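PDB 1WU4: reducing end xylose-releasing exo-oligoxylanase from Bacillus halodurans, which hydrolyses xylooligosaccharides of three or more units at their reducing end, releasing xylose with inversion of anomeric configuration. Local coordinates for residues F133-F138 against S208-E213; I232-H235 against L240-E243; E301-Y306 against G322-N327. The protein carries 1 engineered substitution. All coordinates share one frame; numbering follows the deposited sequence.

Contact 1: residues F133-F138 against S208-E213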
loop_
_atom_site.group_PDB
_atom_site.type_symbol
_atom_site.label_atom_id
_atom_site.label_comp_id
_atom_site.label_asym_id
_atom_site.label_seq_id
_atom_site.Cartn_x
_atom_site.Cartn_y
_atom_site.Cartn_z
ATOM N N PHE A 133 1.038 4.353 7.799
ATOM C CA PHE A 133 0.792 4.629 9.219
ATOM C C PHE A 133 0.037 5.952 9.343
ATOM O O PHE A 133 -0.977 6.045 10.032
ATOM C CB PHE A 133 2.103 4.773 10.015
ATOM C CG PHE A 133 2.785 3.471 10.352
ATOM C CD1 PHE A 133 2.069 2.391 10.856
ATOM C CD2 PHE A 133 4.163 3.352 10.211
ATOM C CE1 PHE A 133 2.721 1.207 11.214
ATOM C CE2 PHE A 133 4.823 2.176 10.567
ATOM C CZ PHE A 133 4.100 1.103 11.068
ATOM N N ALA A 134 0.547 6.977 8.667
ATOM C CA ALA A 134 -0.058 8.300 8.726
ATOM C C ALA A 134 -1.518 8.325 8.298
ATOM O O ALA A 134 -2.362 8.857 9.018
ATOM C CB ALA A 134 0.753 9.284 7.890
ATOM N N LEU A 135 -1.838 7.752 7.139
ATOM C CA LEU A 135 -3.232 7.784 6.717
ATOM C C LEU A 135 -4.118 6.926 7.613
ATOM O O LEU A 135 -5.240 7.321 7.934
ATOM C CB LEU A 135 -3.391 7.356 5.251
ATOM C CG LEU A 135 -4.798 7.650 4.700
ATOM C CD1 LEU A 135 -5.095 9.143 4.800
ATOM C CD2 LEU A 135 -4.905 7.194 3.256
ATOM N N ALA A 136 -3.620 5.761 8.025
ATOM C CA ALA A 136 -4.396 4.883 8.897
ATOM C C ALA A 136 -4.713 5.610 10.205
ATOM O O ALA A 136 -5.819 5.497 10.735
ATOM C CB ALA A 136 -3.625 3.598 9.180
ATOM N N LEU A 137 -3.739 6.356 10.716
ATOM C CA LEU A 137 -3.930 7.115 11.948
ATOM C C LEU A 137 -4.960 8.231 11.755
ATOM O O LEU A 137 -5.774 8.479 12.646
ATOM C CB LEU A 137 -2.594 7.690 12.427
ATOM C CG LEU A 137 -1.625 6.663 13.024
ATOM C CD1 LEU A 137 -0.230 7.254 13.099
ATOM C CD2 LEU A 137 -2.102 6.241 14.408
ATOM N N PHE A 138 -4.937 8.911 10.607
ATOM C CA PHE A 138 -5.931 9.956 10.360
ATOM C C PHE A 138 -7.312 9.303 10.322
ATOM O O PHE A 138 -8.269 9.824 10.890
ATOM C CB PHE A 138 -5.689 10.677 9.025
ATOM C CG PHE A 138 -4.633 11.751 9.080
ATOM C CD1 PHE A 138 -4.704 12.779 10.020
ATOM C CD2 PHE A 138 -3.586 11.756 8.165
ATOM C CE1 PHE A 138 -3.745 13.793 10.042
ATOM C CE2 PHE A 138 -2.624 12.766 8.180
ATOM C CZ PHE A 138 -2.704 13.786 9.121
ATOM N N SER A 208 -2.861 16.681 2.174
ATOM C CA SER A 208 -2.939 18.109 1.869
ATOM C C SER A 208 -4.114 18.771 2.583
ATOM O O SER A 208 -4.213 19.998 2.622
ATOM C CB SER A 208 -3.045 18.345 0.353
ATOM O OG SER A 208 -4.371 18.187 -0.131
ATOM N N LEU A 209 -4.997 17.956 3.153
ATOM C CA LEU A 209 -6.155 18.471 3.874
ATOM C C LEU A 209 -5.996 18.323 5.382
ATOM O O LEU A 209 -6.514 19.140 6.146
ATOM C CB LEU A 209 -7.424 17.720 3.457
ATOM C CG LEU A 209 -7.815 17.714 1.980
ATOM C CD1 LEU A 209 -9.043 16.838 1.784
ATOM C CD2 LEU A 209 -8.088 19.138 1.516
ATOM N N TRP A 210 -5.263 17.298 5.808
ATOM C CA TRP A 210 -5.124 17.009 7.232
ATOM C C TRP A 210 -3.762 17.151 7.903
ATOM O O TRP A 210 -3.682 17.128 9.131
ATOM C CB TRP A 210 -5.668 15.602 7.505
ATOM C CG TRP A 210 -7.042 15.372 6.934
ATOM C CD1 TRP A 210 -8.044 16.294 6.811
ATOM C CD2 TRP A 210 -7.579 14.132 6.455
ATOM N NE1 TRP A 210 -9.170 15.705 6.289
ATOM C CE2 TRP A 210 -8.914 14.379 6.062
ATOM C CE3 TRP A 210 -7.064 12.835 6.324
ATOM C CZ2 TRP A 210 -9.741 13.376 5.546
ATOM C CZ3 TRP A 210 -7.889 11.837 5.811
ATOM C CH2 TRP A 210 -9.213 12.116 5.429
ATOM N N ALA A 211 -2.693 17.276 7.130
ATOM C CA ALA A 211 -1.371 17.419 7.735
ATOM C C ALA A 211 -1.229 18.818 8.330
ATOM O O ALA A 211 -2.147 19.635 8.235
ATOM C CB ALA A 211 -0.286 17.185 6.689
ATOM N N ASN A 212 -0.091 19.095 8.962
ATOM C CA ASN A 212 0.117 20.431 9.512
ATOM C C ASN A 212 -0.092 21.406 8.353
ATOM O O ASN A 212 0.353 21.153 7.233
ATOM C CB ASN A 212 1.532 20.584 10.076
ATOM C CG ASN A 212 1.732 19.815 11.367
ATOM O OD1 ASN A 212 0.790 19.613 12.133
ATOM N ND2 ASN A 212 2.966 19.399 11.623
ATOM N N GLU A 213 -0.761 22.520 8.622
ATOM C CA GLU A 213 -1.045 23.486 7.567
ATOM C C GLU A 213 0.175 23.963 6.792
ATOM O O GLU A 213 0.085 24.205 5.590
ATOM C CB GLU A 213 -1.800 24.691 8.138
ATOM C CG GLU A 213 -3.203 24.351 8.610
ATOM C CD GLU A 213 -4.063 25.579 8.840
ATOM O OE1 GLU A 213 -4.378 26.286 7.854
ATOM O OE2 GLU A 213 -4.425 25.839 10.006
#
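Phe138 and Trp210 carry this contact, with Leu135 adding a smaller touch on the indole. It joins two helices of the (alpha/alpha)6 barrel of glycoside hydrolase family 8. One is helix 127-144; the other is helix 201-210, met at its C-terminal end. No hydrogen bond crosses, and the packing is apolar and aromatic.

The main piece is a CH-pi contact. Trp210 CB lies over one face of the Phe138 ring, 3.8 Å from its centroid and set toward the rim. The two side chains run past one another in opposite senses. The two six-membered rings are oblique, with planes at 58° and centroids 5.7 Å apart. Trp210 CE3 comes to 3.7 Å from Phe138 CB. In both residues CG stands anti to the carbonyl carbon (chi1 -81° in Phe138, -50° in Trp210), and each side chain leaves its backbone toward the other segment.

Leu135 comes one turn earlier on helix 127-144. Its CD1 meets the indole at the edge, near the ring plane, 4.0 Å from Trp210 CZ3. Leu135 also packs on Phe203, Leu206 and Phe207 of helix 201-210.

Further out, Ala158 and Leu162 of helix 154-167 also touch Phe138, and His142 meets Trp210 edge-to-face. Ala211 is the first residue to leave the helical path, and its carbonyl oxygen accepts from Arg216 NE. At this turn the rim of the phenyl ring reaches the backbone: Phe138 CE1 lies 3.5 Å from Trp210 O.

Contact 2: residues I232-H235 against L240-E243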
loop_
_atom_site.group_PDB
_atom_site.type_symbol
_atom_site.label_atom_id
_atom_site.label_comp_id
_atom_site.label_asym_id
_atom_site.label_seq_id
_atom_site.Cartn_x
_atom_site.Cartn_y
_atom_site.Cartn_z
ATOM N N ILE A 232 6.079 8.383 -16.372
ATOM C CA ILE A 232 7.380 8.082 -16.957
ATOM C C ILE A 232 8.005 6.793 -16.422
ATOM O O ILE A 232 8.911 6.239 -17.042
ATOM C CB ILE A 232 8.389 9.259 -16.781
ATOM C CG1 ILE A 232 8.644 9.549 -15.300
ATOM C CG2 ILE A 232 7.855 10.506 -17.477
ATOM C CD1 ILE A 232 9.734 10.591 -15.069
ATOM N N ALA A 233 7.510 6.299 -15.290
ATOM C CA ALA A 233 8.053 5.075 -14.702
ATOM C C ALA A 233 7.487 3.798 -15.331
ATOM O O ALA A 233 8.178 2.778 -15.402
ATOM C CB ALA A 233 7.805 5.067 -13.201
ATOM N N CYS A 234 6.240 3.855 -15.790
ATOM C CA CYS A 234 5.599 2.696 -16.408
ATOM C C CYS A 234 5.977 2.573 -17.881
ATOM O O CYS A 234 5.921 3.555 -18.625
ATOM C CB CYS A 234 4.076 2.804 -16.283
ATOM S SG CYS A 234 3.463 2.757 -14.586
ATOM N N HIS A 235 6.350 1.367 -18.304
ATOM C CA HIS A 235 6.728 1.140 -19.697
ATOM C C HIS A 235 5.563 1.554 -20.593
ATOM O O HIS A 235 4.416 1.187 -20.338
ATOM C CB HIS A 235 7.084 -0.332 -19.919
ATOM C CG HIS A 235 7.733 -0.598 -21.240
ATOM N ND1 HIS A 235 7.012 -0.818 -22.394
ATOM C CD2 HIS A 235 9.037 -0.626 -21.600
ATOM C CE1 HIS A 235 7.846 -0.969 -23.408
ATOM N NE2 HIS A 235 9.081 -0.856 -22.953
ATOM N N LEU A 240 4.279 -1.976 -17.480
ATOM C CA LEU A 240 5.012 -2.501 -16.328
ATOM C C LEU A 240 5.997 -1.500 -15.731
ATOM O O LEU A 240 6.748 -0.845 -16.452
ATOM C CB LEU A 240 5.766 -3.775 -16.723
ATOM C CG LEU A 240 4.943 -4.903 -17.354
ATOM C CD1 LEU A 240 5.869 -6.065 -17.677
ATOM C CD2 LEU A 240 3.832 -5.348 -16.413
ATOM N N ALA A 241 5.993 -1.396 -14.404
ATOM C CA ALA A 241 6.891 -0.489 -13.697
ATOM C C ALA A 241 7.956 -1.282 -12.950
ATOM O O ALA A 241 7.696 -2.387 -12.471
ATOM C CB ALA A 241 6.100 0.368 -12.709
ATOM N N PRO A 242 9.174 -0.730 -12.846
ATOM C CA PRO A 242 10.272 -1.399 -12.146
ATOM C C PRO A 242 10.070 -1.273 -10.641
ATOM O O PRO A 242 9.302 -0.422 -10.186
ATOM C CB PRO A 242 11.498 -0.630 -12.623
ATOM C CG PRO A 242 10.962 0.772 -12.746
ATOM C CD PRO A 242 9.625 0.548 -13.431
ATOM N N GLU A 243 10.747 -2.114 -9.868
ATOM C CA GLU A 243 10.628 -2.042 -8.417
ATOM C C GLU A 243 11.260 -0.747 -7.902
ATOM O O GLU A 243 10.651 -0.031 -7.108
ATOM C CB GLU A 243 11.277 -3.264 -7.774
ATOM C CG GLU A 243 10.509 -4.543 -8.044
ATOM C CD GLU A 243 11.082 -5.729 -7.306
ATOM O OE1 GLU A 243 12.182 -6.188 -7.679
ATOM O OE2 GLU A 243 10.432 -6.196 -6.346
#
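His235 and Leu240 are joined by the one hydrogen bond between segments 232-235 and 240-243. His235 N donates to Leu240 O at 2.9 Å, and the N-H...O angle of 170° makes it nearly straight. The donor sits above the carbonyl plane, 43° out of it. His235 CB also comes to 3.5 Å from Leu240 O.

The imidazole turns away from the other segment. Its ND1 is hydrogen-bonded to the backbone nitrogens of Glu237 and Thr238, inside the short loop that links the two segments.

The contact closes the short loop that follows helix 216-233, one of the helices of the (alpha/alpha)6 barrel. Cys234 is the first residue past that helix, and its CA is only 4.4 Å from Ala241 CA.

Van der Waals contacts complete the join. Cys234 SG meets Ala241 CB at 4.0 Å. The thiol is placed by a chi1 of -64°, with SG anti to the carbonyl carbon. Val267 of helix 265-278 packs on both Cys234 and Ala241, while on helix 282-295 Trp283 and Glu287 touch Cys234, and Phe294 and Phe295 meet the side chain of Leu240, which points away from segment 232-235. The two backbones also run close together: Cys234 CA is 3.7 Å from Leu240 O, and Ala233 O is 3.9 Å from Ala241 CA. The carbonyl at the helix end packs against the proline ring: Ala233 O is 3.3 Å from Pro242 CD.

Hydrogen bonds lead on toward the active site: Ala241 O accepts from Ser264 OG, and Glu243 OE2 from the backbone nitrogen of Asp263, probably the catalytic proton acceptor.

Contact 3: residues E301-Y306 against G322-N327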
loop_
_atom_site.group_PDB
_atom_site.type_symbol
_atom_site.label_atom_id
_atom_site.label_comp_id
_atom_site.label_asym_id
_atom_site.label_seq_id
_atom_site.Cartn_x
_atom_site.Cartn_y
_atom_site.Cartn_z
ATOM N N GLU A 301 0.348 -19.700 -13.254
ATOM C CA GLU A 301 1.378 -20.667 -12.909
ATOM C C GLU A 301 2.677 -20.384 -13.662
ATOM O O GLU A 301 3.749 -20.838 -13.258
ATOM C CB GLU A 301 0.899 -22.089 -13.226
ATOM C CG GLU A 301 -0.427 -22.473 -12.576
ATOM C CD GLU A 301 -1.639 -22.097 -13.418
ATOM O OE1 GLU A 301 -1.815 -20.902 -13.733
ATOM O OE2 GLU A 301 -2.422 -23.006 -13.765
ATOM N N ASP A 302 2.573 -19.623 -14.750
ATOM C CA ASP A 302 3.731 -19.288 -15.571
ATOM C C ASP A 302 4.236 -17.855 -15.395
ATOM O O ASP A 302 5.210 -17.462 -16.039
ATOM C CB ASP A 302 3.406 -19.538 -17.049
ATOM C CG ASP A 302 4.615 -19.369 -17.955
ATOM O OD1 ASP A 302 5.624 -20.076 -17.743
ATOM O OD2 ASP A 302 4.556 -18.531 -18.880
ATOM N N TYR A 303 3.583 -17.070 -14.539
ATOM C CA TYR A 303 4.020 -15.691 -14.315
ATOM C C TYR A 303 5.496 -15.677 -13.923
ATOM O O TYR A 303 5.930 -16.450 -13.068
ATOM C CB TYR A 303 3.218 -15.020 -13.196
ATOM C CG TYR A 303 1.763 -14.712 -13.491
ATOM C CD1 TYR A 303 1.258 -14.711 -14.794
ATOM C CD2 TYR A 303 0.903 -14.365 -12.454
ATOM C CE1 TYR A 303 -0.077 -14.364 -15.046
ATOM C CE2 TYR A 303 -0.414 -14.020 -12.691
ATOM C CZ TYR A 303 -0.904 -14.016 -13.982
ATOM O OH TYR A 303 -2.215 -13.648 -14.179
ATOM N N ARG A 304 6.259 -14.782 -14.540
ATOM C CA ARG A 304 7.691 -14.667 -14.276
ATOM C C ARG A 304 8.050 -13.271 -13.811
ATOM O O ARG A 304 7.187 -12.428 -13.573
ATOM C CB ARG A 304 8.496 -14.891 -15.561
ATOM C CG ARG A 304 8.045 -16.021 -16.455
ATOM C CD ARG A 304 8.328 -17.365 -15.832
ATOM N NE ARG A 304 8.044 -18.445 -16.771
ATOM C CZ ARG A 304 8.812 -18.757 -17.811
ATOM N NH1 ARG A 304 9.925 -18.072 -18.052
ATOM N NH2 ARG A 304 8.464 -19.749 -18.619
ATOM N N ARG A 305 9.354 -13.062 -13.669
ATOM C CA ARG A 305 9.898 -11.751 -13.379
ATOM C C ARG A 305 10.065 -11.308 -14.835
ATOM O O ARG A 305 10.471 -12.114 -15.680
ATOM C CB ARG A 305 11.280 -11.844 -12.721
ATOM C CG ARG A 305 11.967 -10.484 -12.541
ATOM C CD ARG A 305 13.449 -10.620 -12.212
ATOM N NE ARG A 305 13.695 -11.247 -10.916
ATOM C CZ ARG A 305 13.695 -10.607 -9.751
ATOM N NH1 ARG A 305 13.460 -9.302 -9.697
ATOM N NH2 ARG A 305 13.950 -11.272 -8.633
ATOM N N TYR A 306 9.733 -10.063 -15.146
ATOM C CA TYR A 306 9.869 -9.571 -16.517
ATOM C C TYR A 306 10.630 -8.262 -16.528
ATOM O O TYR A 306 10.543 -7.483 -15.575
ATOM C CB TYR A 306 8.501 -9.281 -17.144
ATOM C CG TYR A 306 7.516 -10.422 -17.138
ATOM C CD1 TYR A 306 7.514 -11.377 -18.154
ATOM C CD2 TYR A 306 6.589 -10.552 -16.107
ATOM C CE1 TYR A 306 6.608 -12.435 -18.142
ATOM C CE2 TYR A 306 5.685 -11.602 -16.083
ATOM C CZ TYR A 306 5.699 -12.539 -17.099
ATOM O OH TYR A 306 4.810 -13.587 -17.051
ATOM N N GLY A 322 -0.614 -12.422 -5.380
ATOM C CA GLY A 322 -0.594 -10.989 -5.150
ATOM C C GLY A 322 -0.697 -10.246 -6.474
ATOM O O GLY A 322 -1.379 -9.227 -6.567
ATOM N N LEU A 323 -0.013 -10.747 -7.500
ATOM C CA LEU A 323 -0.069 -10.117 -8.815
ATOM C C LEU A 323 -1.510 -10.144 -9.334
ATOM O O LEU A 323 -2.012 -9.138 -9.832
ATOM C CB LEU A 323 0.882 -10.832 -9.786
ATOM C CG LEU A 323 0.907 -10.351 -11.243
ATOM C CD1 LEU A 323 1.055 -8.833 -11.305
ATOM C CD2 LEU A 323 2.056 -11.029 -11.976
ATOM N N ILE A 324 -2.173 -11.291 -9.211
ATOM C CA ILE A 324 -3.562 -11.423 -9.648
ATOM C C ILE A 324 -4.440 -10.403 -8.923
ATOM O O ILE A 324 -5.246 -9.707 -9.541
ATOM C CB ILE A 324 -4.104 -12.848 -9.362
ATOM C CG1 ILE A 324 -3.426 -13.857 -10.289
ATOM C CG2 ILE A 324 -5.623 -12.883 -9.522
ATOM C CD1 ILE A 324 -3.796 -15.301 -9.990
ATOM N N ALA A 325 -4.277 -10.314 -7.607
ATOM C CA ALA A 325 -5.063 -9.385 -6.805
ATOM C C ALA A 325 -4.864 -7.932 -7.222
ATOM O O ALA A 325 -5.831 -7.180 -7.344
ATOM C CB ALA A 325 -4.720 -9.549 -5.328
ATOM N N THR A 326 -3.614 -7.534 -7.442
ATOM C CA THR A 326 -3.352 -6.151 -7.822
ATOM C C THR A 326 -3.868 -5.826 -9.217
ATOM O O THR A 326 -4.400 -4.739 -9.436
ATOM C CB THR A 326 -1.850 -5.798 -7.729
ATOM O OG1 THR A 326 -1.092 -6.647 -8.600
ATOM C CG2 THR A 326 -1.354 -5.957 -6.293
ATOM N N ASN A 327 -3.727 -6.761 -10.155
ATOM C CA ASN A 327 -4.220 -6.514 -11.506
ATOM C C ASN A 327 -5.738 -6.363 -11.482
ATOM O O ASN A 327 -6.303 -5.558 -12.223
ATOM C CB ASN A 327 -3.823 -7.649 -12.454
ATOM C CG ASN A 327 -2.374 -7.565 -12.887
ATOM O OD1 ASN A 327 -1.716 -6.535 -12.708
ATOM N ND2 ASN A 327 -1.870 -8.643 -13.477
HETATM O O HOH W 1 -3.453 -11.130 -13.715
#
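The Tyr303 ring packs against Leu323 and Ile324. This packs the chain leading into strand 304-306 on helix 320-329 of the (alpha/alpha)6 barrel. No direct hydrogen bond joins the two segments.

Asp302 comes first along the chain and turns to its own segment. Its OD1 takes both Arg304 NE and Arg304 NH2, a side-on salt bridge with NH2 at 3.0 Å. OD1 receives NH2 on its syn lone pair, while NE meets the same oxygen from above the carboxylate plane.

Tyr303 follows, pointing at the helix. Its CD2 lies 3.6 Å from Leu323 CD2, which approaches the ring obliquely. Leu323 reaches it with CG anti to the backbone N (chi1 177°). Ile324 crosses the tyrosine at about a right angle and meets the ring at its edge, with CG1 3.9 Å from Tyr303 CE2. The hydroxyl is bridged by water: Tyr303 OH is 2.8 Å from a water oxygen, and that water accepts from Asn327 ND2 at 3.0 Å. Phe295 of helix 282-295 meets the Tyr303 ring edge-to-face, and Leu346 touches both Tyr303 and Ile324. With an alanine in place of Tyr303, a gap would probably open beside Leu323 and Ile324, and the bridging water would be likely to lose its phenol partner.

Arg304 points away from the helix, and its NH1 is hydrogen-bonded to Phe313 O, while Arg305 makes backbone hydrogen bonds with Phe313 and Glu315, a salt bridge with Glu315 and a cation-pi contact with Phe261.

Tyr306 ends the segment, and its ring bends back over the strand. The carbonyl carbon of Arg304 lies over one face, toward the rim, and Tyr306 OH accepts from Arg304 N at 3.1 Å.

Overall arrangement
All three contacts are buried, and none is a surface contact. Contact 1 joins two barrel helices by aromatic and aliphatic packing, with no hydrogen bond across it, away from the annotated sites. It lies across the chain's centre from contact 3, their centres about 32 Å apart. Contacts 2 and 3 are neighbours, with centres about 15 Å apart, and both pack on Phe294 and Phe295 of helix 282-295. They touch where Leu240 meets Tyr306, and a long, weak ion pair links Glu243 to Arg305. Their chemistry differs. Contact 2 closes a short loop with a backbone hydrogen bond, whereas contact 3 sets a tyrosine on a helix and uses water for its polar link.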